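Local atomic coordinates of protein (o6-methylguanine-dna methyltransferase) (Thermococcus kodakarensis, PDB entry 1MGT), a protein that repairs O6-methylguanine and O4-methylthymine in DNA by transferring the methyl group irreversibly to one of its own cysteines, a suicide reaction that inactivates the enzyme. Residues Gly107-Tyr112 and Arg143-Asp148; Trp99-Val104 and Ile137-His142; Gly10-Trp15 and Phe29-Gly34; Gly22-Ile27 and Asn133-Val138. All blocks are in the same frame, centred on the assembly; numbering follows the deposited sequence.

Contact 1 of 4, residues Gly107-Tyr112 and Arg143-Asp148; sequences GSVITY and RVVAHD. With SO4 (sulfate ion), chain B.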
# COMPACT_ATOMS: atom_id res chain seq x y z
N GLY A 107 -1.73 -0.85 -15.03
CA GLY A 107 -2.32 -1.55 -16.17
C GLY A 107 -1.62 -2.89 -16.41
O GLY A 107 -2.04 -3.67 -17.27
N SER A 108 -0.55 -3.16 -15.65
CA SER A 108 0.16 -4.43 -15.80
C SER A 108 0.28 -5.11 -14.45
O SER A 108 -0.05 -4.49 -13.42
CB SER A 108 1.55 -4.24 -16.42
OG SER A 108 2.43 -3.74 -15.40
N VAL A 109 0.67 -6.38 -14.46
CA VAL A 109 0.82 -7.18 -13.26
C VAL A 109 2.14 -7.96 -13.36
O VAL A 109 2.82 -7.86 -14.39
CB VAL A 109 -0.32 -8.17 -13.01
CG1 VAL A 109 -1.68 -7.45 -12.85
CG2 VAL A 109 -0.41 -9.18 -14.17
N ILE A 110 2.48 -8.66 -12.30
CA ILE A 110 3.70 -9.49 -12.29
C ILE A 110 3.43 -10.59 -11.29
O ILE A 110 2.70 -10.38 -10.30
CB ILE A 110 4.95 -8.70 -11.95
CG1 ILE A 110 6.21 -9.56 -12.23
CG2 ILE A 110 4.93 -8.28 -10.46
CD1 ILE A 110 7.45 -8.73 -12.50
N THR A 111 3.93 -11.80 -11.51
CA THR A 111 3.68 -12.87 -10.57
C THR A 111 4.68 -12.82 -9.44
O THR A 111 5.74 -12.19 -9.55
CB THR A 111 3.77 -14.26 -11.26
OG1 THR A 111 5.12 -14.45 -11.68
CG2 THR A 111 2.82 -14.32 -12.45
N TYR A 112 4.36 -13.48 -8.33
CA TYR A 112 5.30 -13.53 -7.21
C TYR A 112 6.63 -14.13 -7.73
O TYR A 112 7.69 -13.65 -7.40
CB TYR A 112 4.84 -14.46 -6.10
CG TYR A 112 3.67 -13.87 -5.32
CD1 TYR A 112 2.39 -14.28 -5.63
CD2 TYR A 112 3.87 -12.94 -4.31
CE1 TYR A 112 1.30 -13.77 -4.94
CE2 TYR A 112 2.79 -12.42 -3.62
CZ TYR A 112 1.52 -12.84 -3.95
OH TYR A 112 0.42 -12.35 -3.27
N ARG A 143 -0.55 -5.30 -7.68
CA ARG A 143 -0.18 -5.73 -9.05
C ARG A 143 0.62 -7.03 -9.02
O ARG A 143 0.99 -7.55 -10.09
CB ARG A 143 0.66 -4.63 -9.72
CG ARG A 143 -0.20 -3.38 -9.94
CD ARG A 143 0.58 -2.27 -10.66
NE ARG A 143 -0.20 -1.03 -10.47
CZ ARG A 143 0.30 0.19 -10.45
NH1 ARG A 143 1.59 0.45 -10.62
NH2 ARG A 143 -0.56 1.20 -10.21
N VAL A 144 0.89 -7.57 -7.84
CA VAL A 144 1.65 -8.84 -7.74
C VAL A 144 0.62 -9.94 -7.56
O VAL A 144 -0.13 -9.95 -6.57
CB VAL A 144 2.64 -8.79 -6.59
CG1 VAL A 144 3.43 -10.10 -6.51
CG2 VAL A 144 3.56 -7.58 -6.72
N VAL A 145 0.51 -10.82 -8.56
CA VAL A 145 -0.48 -11.90 -8.54
C VAL A 145 0.14 -13.29 -8.59
O VAL A 145 1.36 -13.44 -8.66
CB VAL A 145 -1.42 -11.76 -9.77
CG1 VAL A 145 -2.17 -10.43 -9.72
CG2 VAL A 145 -0.60 -11.79 -11.08
N ALA A 146 -0.71 -14.32 -8.51
CA ALA A 146 -0.18 -15.70 -8.58
C ALA A 146 -0.14 -16.08 -10.06
O ALA A 146 -0.77 -15.43 -10.88
CB ALA A 146 -1.04 -16.68 -7.81
N HIS A 147 0.62 -17.14 -10.42
CA HIS A 147 0.62 -17.52 -11.82
C HIS A 147 -0.74 -18.11 -12.20
O HIS A 147 -1.08 -18.07 -13.37
CB HIS A 147 1.72 -18.55 -12.13
CG HIS A 147 1.39 -19.92 -11.61
ND1 HIS A 147 1.73 -20.34 -10.35
CD2 HIS A 147 0.74 -20.95 -12.21
CE1 HIS A 147 1.30 -21.59 -10.19
NE2 HIS A 147 0.70 -21.97 -11.30
N ASP A 148 -1.49 -18.66 -11.24
CA ASP A 148 -2.79 -19.26 -11.56
C ASP A 148 -3.97 -18.60 -10.90
O ASP A 148 -5.06 -19.20 -10.84
CB ASP A 148 -2.76 -20.76 -11.18
CG ASP A 148 -2.41 -20.99 -9.72
OD1 ASP A 148 -2.52 -22.16 -9.26
OD2 ASP A 148 -2.01 -20.04 -9.01
S SO4 B . 3.57 -17.86 -8.17
O1 SO4 B . 3.10 -17.09 -6.94
O2 SO4 B . 2.35 -18.44 -8.79
O3 SO4 B . 4.52 -18.88 -7.68
O4 SO4 B . 4.23 -16.93 -9.11

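Contact 2 of 4, residues Trp99-Val104 and Ile137-His142; sequences WLTKNV and IVVPCH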
# COMPACT_ATOMS: atom_id res chain seq x y z
N TRP A 99 11.65 -1.35 -6.32
CA TRP A 99 11.67 -1.96 -7.69
C TRP A 99 10.28 -2.08 -8.23
O TRP A 99 9.96 -1.76 -9.39
CB TRP A 99 12.38 -3.32 -7.63
CG TRP A 99 12.69 -3.84 -9.02
CD1 TRP A 99 13.86 -3.63 -9.70
CD2 TRP A 99 11.83 -4.59 -9.88
NE1 TRP A 99 13.78 -4.24 -10.95
CE2 TRP A 99 12.56 -4.83 -11.08
CE3 TRP A 99 10.55 -5.11 -9.76
CZ2 TRP A 99 12.01 -5.55 -12.14
CZ3 TRP A 99 10.00 -5.82 -10.82
CH2 TRP A 99 10.76 -6.04 -11.99
N LEU A 100 9.37 -2.58 -7.39
CA LEU A 100 7.97 -2.75 -7.76
C LEU A 100 7.34 -1.43 -8.18
O LEU A 100 6.63 -1.32 -9.19
CB LEU A 100 7.23 -3.33 -6.53
CG LEU A 100 5.75 -3.57 -6.68
CD1 LEU A 100 5.52 -4.64 -7.78
CD2 LEU A 100 5.13 -4.02 -5.36
N THR A 101 7.58 -0.37 -7.39
CA THR A 101 7.01 0.93 -7.69
C THR A 101 7.53 1.56 -8.95
O THR A 101 6.79 2.21 -9.70
CB THR A 101 7.26 1.89 -6.48
OG1 THR A 101 6.68 1.23 -5.31
CG2 THR A 101 6.52 3.19 -6.69
N LYS A 102 8.83 1.40 -9.23
CA LYS A 102 9.40 2.02 -10.42
C LYS A 102 9.21 1.17 -11.67
O LYS A 102 9.22 1.72 -12.78
CB LYS A 102 10.93 2.15 -10.20
CG LYS A 102 11.28 3.32 -9.28
CD LYS A 102 12.80 3.45 -9.12
CE LYS A 102 13.09 4.26 -7.85
NZ LYS A 102 14.46 4.85 -7.86
N ASN A 103 9.09 -0.15 -11.50
CA ASN A 103 9.00 -0.96 -12.72
C ASN A 103 7.71 -1.64 -13.07
O ASN A 103 7.57 -2.01 -14.27
CB ASN A 103 10.11 -2.06 -12.60
CG ASN A 103 11.48 -1.42 -12.60
OD1 ASN A 103 11.91 -0.89 -13.62
ND2 ASN A 103 12.16 -1.45 -11.46
N VAL A 104 6.79 -1.86 -12.16
CA VAL A 104 5.53 -2.53 -12.47
C VAL A 104 4.49 -1.44 -12.69
O VAL A 104 3.94 -0.87 -11.74
CB VAL A 104 5.15 -3.55 -11.40
CG1 VAL A 104 3.90 -4.34 -11.78
CG2 VAL A 104 6.32 -4.55 -11.25
N ILE A 137 -1.49 0.75 -2.02
CA ILE A 137 -1.88 1.69 -3.03
C ILE A 137 -0.65 2.32 -3.69
O ILE A 137 -0.38 2.09 -4.88
CB ILE A 137 -2.88 2.78 -2.64
CG1 ILE A 137 -4.15 2.16 -2.03
CG2 ILE A 137 -3.25 3.65 -3.86
CD1 ILE A 137 -5.00 3.21 -1.32
N VAL A 138 0.11 3.10 -2.96
CA VAL A 138 1.28 3.78 -3.49
C VAL A 138 2.36 2.77 -3.86
O VAL A 138 2.90 2.94 -4.97
CB VAL A 138 1.75 4.90 -2.56
CG1 VAL A 138 0.57 5.86 -2.32
CG2 VAL A 138 2.19 4.35 -1.23
N VAL A 139 2.67 1.82 -3.02
CA VAL A 139 3.67 0.74 -3.39
C VAL A 139 2.67 -0.28 -3.90
O VAL A 139 1.81 -0.78 -3.14
CB VAL A 139 4.46 0.28 -2.17
CG1 VAL A 139 5.15 -1.07 -2.45
CG2 VAL A 139 5.52 1.33 -1.82
N PRO A 140 2.63 -0.50 -5.20
CA PRO A 140 1.59 -1.34 -5.77
C PRO A 140 1.63 -2.80 -5.64
O PRO A 140 1.63 -3.54 -6.67
CB PRO A 140 1.55 -0.81 -7.23
CG PRO A 140 3.02 -0.64 -7.51
CD PRO A 140 3.54 0.04 -6.24
N CYS A 141 1.51 -3.33 -4.40
CA CYS A 141 1.53 -4.76 -4.17
C CYS A 141 0.28 -5.44 -4.71
O CYS A 141 0.31 -6.68 -4.87
CB CYS A 141 1.76 -5.06 -2.68
SG CYS A 141 0.40 -4.47 -1.65
N HIS A 142 -0.74 -4.70 -5.09
CA HIS A 142 -1.95 -5.29 -5.67
C HIS A 142 -1.64 -5.78 -7.10
O HIS A 142 -2.44 -6.56 -7.62
CB HIS A 142 -3.11 -4.32 -5.72
CG HIS A 142 -2.81 -3.01 -6.36
ND1 HIS A 142 -2.06 -2.04 -5.70
CD2 HIS A 142 -3.12 -2.46 -7.55
CE1 HIS A 142 -1.93 -0.98 -6.46
NE2 HIS A 142 -2.58 -1.22 -7.61

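Contact 3 of 4, residues Gly10-Trp15 and Phe29-Gly34; sequences GERVVW and FAFDRG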
# COMPACT_ATOMS: atom_id res chain seq x y z
N GLY A 10 -17.59 6.71 -8.08
CA GLY A 10 -18.88 6.25 -8.62
C GLY A 10 -19.74 5.83 -7.41
O GLY A 10 -19.90 6.63 -6.47
N GLU A 11 -20.33 4.66 -7.44
CA GLU A 11 -21.17 4.17 -6.38
C GLU A 11 -20.41 3.57 -5.21
O GLU A 11 -21.04 3.13 -4.24
CB GLU A 11 -22.18 3.14 -6.91
CG GLU A 11 -21.54 1.86 -7.40
CD GLU A 11 -21.10 1.88 -8.85
OE1 GLU A 11 -21.19 0.79 -9.48
OE2 GLU A 11 -20.68 2.91 -9.43
N ARG A 12 -19.10 3.47 -5.30
CA ARG A 12 -18.33 2.89 -4.19
C ARG A 12 -17.78 4.01 -3.31
O ARG A 12 -17.61 5.14 -3.76
CB ARG A 12 -17.17 2.04 -4.70
CG ARG A 12 -17.61 0.98 -5.71
CD ARG A 12 -16.65 -0.21 -5.67
NE ARG A 12 -16.84 -0.96 -4.43
CZ ARG A 12 -16.63 -2.26 -4.26
NH1 ARG A 12 -16.22 -3.02 -5.26
NH2 ARG A 12 -16.84 -2.79 -3.05
N VAL A 13 -17.49 3.65 -2.06
CA VAL A 13 -16.92 4.64 -1.15
C VAL A 13 -15.59 4.04 -0.68
O VAL A 13 -15.61 2.84 -0.40
CB VAL A 13 -17.83 4.93 0.05
CG1 VAL A 13 -17.10 5.73 1.11
CG2 VAL A 13 -19.05 5.76 -0.41
N VAL A 14 -14.53 4.80 -0.71
CA VAL A 14 -13.24 4.30 -0.26
C VAL A 14 -12.74 5.22 0.88
O VAL A 14 -12.68 6.43 0.68
CB VAL A 14 -12.17 4.34 -1.38
CG1 VAL A 14 -10.82 3.89 -0.86
CG2 VAL A 14 -12.59 3.40 -2.52
N TRP A 15 -12.36 4.62 1.99
CA TRP A 15 -11.83 5.38 3.13
C TRP A 15 -10.30 5.22 3.12
O TRP A 15 -9.85 4.09 2.96
CB TRP A 15 -12.36 4.74 4.43
CG TRP A 15 -13.79 5.12 4.69
CD1 TRP A 15 -14.92 4.52 4.23
CD2 TRP A 15 -14.21 6.23 5.50
NE1 TRP A 15 -16.03 5.19 4.68
CE2 TRP A 15 -15.63 6.24 5.47
CE3 TRP A 15 -13.52 7.20 6.22
CZ2 TRP A 15 -16.36 7.19 6.16
CZ3 TRP A 15 -14.27 8.16 6.91
CH2 TRP A 15 -15.68 8.14 6.87
N PHE A 29 -6.52 1.36 3.79
CA PHE A 29 -7.73 1.76 3.08
C PHE A 29 -8.77 0.66 3.27
O PHE A 29 -8.43 -0.47 3.60
CB PHE A 29 -7.54 2.08 1.62
CG PHE A 29 -7.38 0.90 0.70
CD1 PHE A 29 -8.44 0.50 -0.10
CD2 PHE A 29 -6.19 0.20 0.66
CE1 PHE A 29 -8.30 -0.58 -0.97
CE2 PHE A 29 -6.05 -0.87 -0.21
CZ PHE A 29 -7.11 -1.25 -1.01
N ALA A 30 -10.03 1.05 3.08
CA ALA A 30 -11.10 0.05 3.27
C ALA A 30 -12.38 0.67 2.68
O ALA A 30 -12.38 1.85 2.31
CB ALA A 30 -11.30 -0.23 4.75
N PHE A 31 -13.43 -0.13 2.64
CA PHE A 31 -14.70 0.42 2.10
C PHE A 31 -15.61 0.95 3.19
O PHE A 31 -16.73 1.40 2.87
CB PHE A 31 -15.41 -0.70 1.34
CG PHE A 31 -14.63 -1.22 0.16
CD1 PHE A 31 -14.40 -2.58 0.04
CD2 PHE A 31 -14.17 -0.34 -0.80
CE1 PHE A 31 -13.68 -3.04 -1.07
CE2 PHE A 31 -13.46 -0.80 -1.90
CZ PHE A 31 -13.23 -2.16 -2.02
N ASP A 32 -15.18 0.92 4.45
CA ASP A 32 -16.03 1.45 5.53
C ASP A 32 -15.08 1.96 6.62
O ASP A 32 -13.94 1.48 6.70
CB ASP A 32 -17.01 0.43 6.03
CG ASP A 32 -16.39 -0.74 6.77
OD1 ASP A 32 -16.14 -1.77 6.12
OD2 ASP A 32 -16.16 -0.62 7.99
N ARG A 33 -15.50 2.93 7.42
CA ARG A 33 -14.59 3.49 8.43
C ARG A 33 -14.18 2.55 9.52
O ARG A 33 -13.03 2.61 10.01
CB ARG A 33 -15.22 4.80 8.99
CG ARG A 33 -14.29 5.57 9.90
CD ARG A 33 -14.92 6.83 10.50
NE ARG A 33 -13.88 7.72 11.01
CZ ARG A 33 -13.22 7.58 12.14
NH1 ARG A 33 -13.44 6.57 12.98
NH2 ARG A 33 -12.29 8.48 12.47
N GLY A 34 -15.05 1.64 9.96
CA GLY A 34 -14.72 0.68 11.03
C GLY A 34 -13.59 -0.24 10.59
O GLY A 34 -12.66 -0.53 11.33

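Contact 4 of 4, residues Gly22-Ile27 and Asn133-Val138; sequences GRVQGI and NPYPIV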
# COMPACT_ATOMS: atom_id res chain seq x y z
N GLY A 22 5.92 14.09 9.65
CA GLY A 22 7.08 14.64 8.85
C GLY A 22 7.00 14.07 7.43
O GLY A 22 7.07 14.83 6.45
N ARG A 23 6.93 12.76 7.31
CA ARG A 23 6.82 12.01 6.06
C ARG A 23 5.83 10.87 6.38
O ARG A 23 5.50 10.66 7.56
CB ARG A 23 8.14 11.50 5.55
CG ARG A 23 8.92 12.47 4.66
CD ARG A 23 10.15 11.77 4.06
NE ARG A 23 10.94 11.22 5.16
CZ ARG A 23 12.09 10.56 5.10
NH1 ARG A 23 12.68 10.30 3.94
NH2 ARG A 23 12.67 10.14 6.22
N VAL A 24 5.37 10.15 5.38
CA VAL A 24 4.42 9.06 5.60
C VAL A 24 5.03 7.85 6.27
O VAL A 24 6.06 7.30 5.92
CB VAL A 24 3.75 8.67 4.26
CG1 VAL A 24 2.86 7.45 4.44
CG2 VAL A 24 3.00 9.85 3.67
N GLN A 25 4.34 7.34 7.31
CA GLN A 25 4.74 6.19 8.06
C GLN A 25 3.87 4.98 7.72
O GLN A 25 4.28 3.83 7.90
CB GLN A 25 4.56 6.47 9.59
CG GLN A 25 5.58 7.51 10.10
CD GLN A 25 5.35 7.81 11.57
OE1 GLN A 25 4.25 8.22 11.92
NE2 GLN A 25 6.35 7.60 12.43
N GLY A 26 2.62 5.25 7.30
CA GLY A 26 1.77 4.07 6.99
C GLY A 26 0.50 4.53 6.31
O GLY A 26 0.02 5.66 6.49
N ILE A 27 -0.07 3.62 5.50
CA ILE A 27 -1.31 3.92 4.79
C ILE A 27 -2.22 2.70 4.89
O ILE A 27 -1.72 1.58 4.89
CB ILE A 27 -1.04 4.08 3.26
CG1 ILE A 27 -0.12 5.26 3.00
CG2 ILE A 27 -2.36 4.22 2.49
CD1 ILE A 27 0.51 5.31 1.61
N ASN A 133 3.85 -4.81 3.68
CA ASN A 133 3.92 -3.48 3.11
C ASN A 133 3.08 -2.49 3.90
O ASN A 133 1.86 -2.62 3.96
CB ASN A 133 3.39 -3.59 1.65
CG ASN A 133 3.36 -2.25 0.94
OD1 ASN A 133 4.08 -1.33 1.32
ND2 ASN A 133 2.53 -2.18 -0.10
N PRO A 134 3.70 -1.46 4.46
CA PRO A 134 2.96 -0.45 5.22
C PRO A 134 2.41 0.62 4.32
O PRO A 134 1.73 1.56 4.73
CB PRO A 134 4.05 0.10 6.16
CG PRO A 134 5.31 0.00 5.38
CD PRO A 134 5.16 -1.21 4.50
N TYR A 135 2.66 0.55 2.98
CA TYR A 135 2.22 1.51 2.04
C TYR A 135 1.37 0.97 0.86
O TYR A 135 1.78 1.17 -0.30
CB TYR A 135 3.44 2.23 1.40
CG TYR A 135 4.50 2.68 2.39
CD1 TYR A 135 5.82 2.28 2.22
CD2 TYR A 135 4.20 3.53 3.45
CE1 TYR A 135 6.81 2.70 3.08
CE2 TYR A 135 5.19 3.94 4.34
CZ TYR A 135 6.48 3.52 4.15
OH TYR A 135 7.50 3.92 5.00
N PRO A 136 0.26 0.37 1.14
CA PRO A 136 -0.64 -0.12 0.08
C PRO A 136 -1.05 1.05 -0.79
O PRO A 136 -0.99 2.25 -0.42
CB PRO A 136 -1.80 -0.74 0.80
CG PRO A 136 -1.81 -0.09 2.15
CD PRO A 136 -0.35 0.12 2.48
N ILE A 137 -1.49 0.75 -2.02
CA ILE A 137 -1.88 1.69 -3.03
C ILE A 137 -0.65 2.32 -3.69
O ILE A 137 -0.38 2.09 -4.88
CB ILE A 137 -2.88 2.78 -2.64
CG1 ILE A 137 -4.15 2.16 -2.03
CG2 ILE A 137 -3.25 3.65 -3.86
CD1 ILE A 137 -5.00 3.21 -1.32
N VAL A 138 0.11 3.10 -2.96
CA VAL A 138 1.28 3.78 -3.49
C VAL A 138 2.36 2.77 -3.86
O VAL A 138 2.90 2.94 -4.97
CB VAL A 138 1.75 4.90 -2.56
CG1 VAL A 138 0.57 5.86 -2.32
CG2 VAL A 138 2.19 4.35 -1.23
O HOH W 1 7.00 3.78 7.55

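Contact 1 of 4, residues Gly107-Tyr112 and Arg143-Asp148
Ile110 and Val145 are joined by the shortest of three backbone hydrogen bonds across this contact, Val145 N to Ile110 O at 2.8 Å. On one side of it Ile110 N reaches Arg143 O at 2.9 Å, and on the other Tyr112 N reaches Val145 O at 3.0 Å, the most bent of the three (136° at the hydrogen). Thr111 CA adds a C-H...O contact of 3.1 Å to that same Val145 O. Arg143 turns its aliphatic chain past Ser108, with CD 3.6 Å from Ser108 O, and carries its guanidinium on to a salt bridge with Glu167. A sulfate ion, probably from the crystallisation liquor, sits at the far end: its O2 accepts from His147 N at 2.7 Å along a nearly straight bond (169°), and it also binds Gly113 N.

Packing splits between the two faces of the sheet. Ile110 and Val144 share one face, side by side and pointing the same way, with their CG2 methyls in contact. Val144 CG1 is anti to the backbone N (chi1 -179°), which lays it over one face of the Tyr112 ring, displaced toward the rim and 3.6 Å from CD2, a CH-pi contact. Val145 CG2 meets Val109 CG2 at 4.0 Å, the two side chains crossing at about a right angle.

Thr111 is the N-cap of helix 112-118, its OG1 bonded to Asp114 N. The result is a short two-stranded parallel sheet, whose strand 110-111 runs directly into helix 112-118, consistent with the helix-turn-helix DNA-binding domain of the MGMT family.

Contact 2 of 4, residues Trp99-Val104 and Ile137-His142
Val139 O, on the loop against which Leu100 and Thr101 pack, accepts the N-H of Cys141 at 2.9 Å and a weak hydrogen bond from Asn133 ND2. The first of these closes an inverse gamma turn centred on Pro140, within the Pro-Cys-His-Arg signature of the MGMT family; Cys141 is the inferred nucleophile and methyl acceptor. Helix 91-103 meets this turn almost wholly through carbon.

Leu100 and Thr101 share the helix side of the contact, and Pro140 is their main partner. Leu100 CG is anti to the backbone N (chi1 179°), and the branch slides past the Pro140 ring in the opposite direction, CG to CG 4.1 Å. CD2 reaches over the peptide that follows the proline, 3.7 Å from Pro140 C, and also touches Val139 CG1 at 4.1 Å. The same methyl comes within 4.4 Å of Cys141 CB, while the side chain of the cysteine starts off away from the helix. Met130 of helix 123-131 touches both Leu100 and Cys141.

Thr101 packs beside Leu100, its side chain crossing that of Pro140 at about a right angle. Its hydroxyl is hydrogen-bonded to Tyr97 O, one helical turn back, so this buried polar atom is satisfied within its own helix although it faces the loop. Thr101 OG1 lies 3.5 Å from Pro140 CD and 3.6 Å from Val139 CA.

Contact 3 of 4, residues Gly10-Trp15 and Phe29-Gly34
Trp15 and Ala30 form an antiparallel hydrogen-bonded pair: Trp15 N donates to Ala30 O at 2.8 Å in a nearly straight bond (172°), and Ala30 N returns to Trp15 O at 3.0 Å. Phe29 CA makes a C-H...O contact to the same Trp15 O. The pair lies toward one end of the hairpin of strands 12-20 and 24-30, just before the chain turns into helix 33-49.

Two interactions involve aromatic faces. The guanidinium of Arg12 lies flat on the Phe31 ring, the planes 17° apart and the centres 4.3 Å, a cation-pi stack in which NH2 stands over the ring centre; a bend at chi3 (71°) turns NE out of the line of the chain. On the Trp15 indole sits the aliphatic part of Arg33, with CB 3.7 Å above the six-membered ring and over its centre. The extended Arg33 chain then runs on across the ring, CD 3.9 Å from Trp15 CZ3.

Apolar contacts are looser: Val14 CG1 meets Phe29 CD1 at 4.2 Å, and Val14 CG2 approaches the edge of the Phe31 ring.

Asp32 is the N-cap of helix 33-49, its side chain capping a backbone N just past Gly34; OD1 is also bonded to Thr35 OG1. One face of Phe31 and one of Trp15 are thus each covered by an arginine, Arg12 through its charged plane and Arg33 through its methylenes, which implies that apolar surface is covered here by residues that keep a cationic end.

Contact 4 of 4, residues Gly22-Ile27 and Asn133-Val138
Strand 24-30 and the loop 133-138 meet through a single backbone hydrogen bond, Ile27 N to Pro134 O at 2.8 Å, with Gly26 CA adding a C-H...O contact of 3.4 Å to the same oxygen. Ile27 dominates the side-chain packing. Its outer branch is extended (chi2 165°), which places CD1 against Val138 CG2 at 3.4 Å, tighter than usual for two carbons. On the backbone side, Ile27 O lies 3.1 Å from Pro136 CD.

The far end of the Tyr135 ring comes near Val24 and Gln25. One face of the ring carries Pro134 CG, 3.7 Å above the centre, while CE2 approaches Val24 CG1. Its hydroxyl donates to a water (2.6 Å from Tyr135 OH), which in turn donates to Gln25 O (2.7 Å); Phe86 N also bonds the hydroxyl. Tyr135 N is held by Asn133 OD1 in an Asx turn.

Gln25 and Gly26 form a classic beta bulge opposite Ile19 of strand 12-20. Ile27 also packs on Val67 of helix 63-71, and Pro134 on Tyr97 of helix 91-103, so the contact joins the N-terminal sheet to the DNA-binding part of the protein in the loop that leads to Cys141.

Overall arrangement
Contacts 2 and 4 are buried and near the middle of the chain; contact 1 lies at the surface and contact 3 is partly buried at the far side. Contacts 2 and 4 end on one loop: strand 24-30 meets its earlier part and helix 91-103 the residues just before Cys141. Contact 1 continues that chain, and its Val144 CG2 packs on Leu100 CD1 of contact 2. Contact 3 uses the same strand as contact 4, and its Phe29 touches Ile137. Chemistry follows place: carbon packing prevails in contact 2 and, joined by one backbone bond and a water, in contact 4, while contacts 1 and 3 rest on paired strands, where charged groups also gather.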